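Local coordinates for replication protein (Sphinx1.76-related DNA, PDB 6H24) that probably initiates replication of its plasmid-like DNA as a Rep3-family initiator, of which this is the N-terminal winged-helix WH1 domain, at the interface of chains A and B. Residues are numbered along the deposited sequence; one frame, centred on the assembly and turned at random. Chains: chain A/B, Replication protein.

The interface of chains A and B. Residues chain A 85, 87-90; chain B 103, 106, 110.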
loop_
_atom_site.group_PDB
_atom_site.type_symbol
_atom_site.label_atom_id
_atom_site.label_comp_id
_atom_site.label_asym_id
_atom_site.label_seq_id
_atom_site.Cartn_x
_atom_site.Cartn_y
_atom_site.Cartn_z
ATOM N N ARG A 85 -17.323 -11.838 0.360
ATOM C CA ARG A 85 -17.654 -11.254 -0.931
ATOM C C ARG A 85 -19.006 -11.810 -1.358
ATOM O O ARG A 85 -19.552 -12.715 -0.724
ATOM C CB ARG A 85 -16.584 -11.557 -1.984
ATOM C CG ARG A 85 -15.256 -10.891 -1.680
ATOM C CD ARG A 85 -15.218 -9.473 -2.229
ATOM N NE ARG A 85 -13.925 -8.836 -1.999
ATOM C CZ ARG A 85 -13.585 -8.217 -0.872
ATOM N NH1 ARG A 85 -14.445 -8.138 0.145
ATOM N NH2 ARG A 85 -12.388 -7.669 -0.750
ATOM N N ARG A 87 -19.626 -13.711 -3.928
ATOM C CA ARG A 87 -19.503 -15.080 -4.410
ATOM C C ARG A 87 -18.752 -16.007 -3.461
ATOM O O ARG A 87 -18.516 -17.166 -3.815
ATOM C CB ARG A 87 -18.798 -15.085 -5.774
ATOM N N GLY A 88 -18.373 -15.536 -2.277
ATOM C CA GLY A 88 -17.695 -16.395 -1.319
ATOM C C GLY A 88 -16.870 -15.554 -0.354
ATOM O O GLY A 88 -17.149 -14.378 -0.147
ATOM N N ARG A 89 -15.880 -16.209 0.248
ATOM C CA ARG A 89 -14.957 -15.572 1.181
ATOM C C ARG A 89 -13.617 -15.354 0.491
ATOM O O ARG A 89 -13.142 -16.222 -0.248
ATOM C CB ARG A 89 -14.757 -16.427 2.434
ATOM N N ILE A 90 -12.998 -14.207 0.747
ATOM C CA ILE A 90 -11.719 -13.858 0.137
ATOM C C ILE A 90 -10.638 -13.818 1.206
ATOM O O ILE A 90 -10.876 -13.378 2.335
ATOM C CB ILE A 90 -11.808 -12.524 -0.631
ATOM C CG1 ILE A 90 -10.499 -12.253 -1.377
ATOM C CG2 ILE A 90 -12.134 -11.373 0.315
ATOM C CD1 ILE A 90 -10.650 -11.248 -2.492
ATOM N N MET B 103 -9.458 -15.924 -4.016
ATOM C CA MET B 103 -10.600 -16.799 -3.725
ATOM C C MET B 103 -10.419 -18.073 -4.548
ATOM O O MET B 103 -10.683 -18.081 -5.753
ATOM C CB MET B 103 -11.933 -16.127 -4.038
ATOM C CG MET B 103 -13.132 -16.906 -3.489
ATOM S SD MET B 103 -14.762 -16.190 -3.828
ATOM C CE MET B 103 -14.468 -14.459 -3.471
ATOM N N THR B 106 -13.470 -19.821 -6.748
ATOM C CA THR B 106 -13.871 -19.182 -7.992
ATOM C C THR B 106 -12.680 -18.800 -8.862
ATOM O O THR B 106 -12.873 -18.210 -9.931
ATOM C CB THR B 106 -14.722 -17.940 -7.699
ATOM O OG1 THR B 106 -14.005 -17.051 -6.841
ATOM C CG2 THR B 106 -16.041 -18.339 -7.033
ATOM N N GLU B 110 -7.623 -10.383 -6.418
ATOM C CA GLU B 110 -7.977 -8.996 -6.203
ATOM C C GLU B 110 -6.731 -8.187 -5.888
ATOM O O GLU B 110 -5.807 -8.686 -5.243
ATOM C CB GLU B 110 -8.936 -8.826 -5.027
ATOM C CG GLU B 110 -10.381 -9.031 -5.314
ATOM C CD GLU B 110 -11.229 -8.613 -4.131
ATOM O OE1 GLU B 110 -10.648 -8.089 -3.143
ATOM O OE2 GLU B 110 -12.458 -8.799 -4.190
#
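B:Met103 and B:Glu110 meet the beta-hairpin of chain A formed by strands 78-85 and 88-95. Both copies are WH1 winged-helix domains of a Rep-type initiator. The patch recurs across a two-fold axis, and such domains commonly dimerise, so this interface may be the biological one. B:Met103 ends strand 99-103 and buries 88 Å². Its CG lies anti to the backbone N (chi1 -169°) and points at the start of strand 88-95, 3.3 Å from the backbone O of A:Arg89. The chain then bends at its last torsion. B:Met103 SD rests 3.9 Å from A:Gly88 CA. The terminal methyl, B:Met103 CE, turns to the aliphatic stem of A:Arg85, 3.9 Å from A:Arg85 CB. B:Glu110, in strand 108-113, forms a side-on, two-pronged salt bridge with A:Arg85. A:Arg85 NE donates to the carboxylate B:Glu110 OE2 at 2.6 Å. A:Arg85 NH2 donates to B:Glu110 OE1 at 3.0 Å. Both bonds are nearly straight, and the two planar groups lie only 14° apart. OE1 uses its syn lone pair; OE2 is met on the syn side, 17° out of the carboxylate plane. Within chain A, the A:Ile90 CG2 methyl lies over one face of the guanidinium, 3.7 Å from A:Arg85 CZ, and probably limits its turning. A:Ile90 CD1 faces B:Glu110 CG at 3.6 Å. With a leucine at A:Arg85, both carboxylate oxygens of B:Glu110 would probably lose these donors, leaving its charge without a mate at the interface.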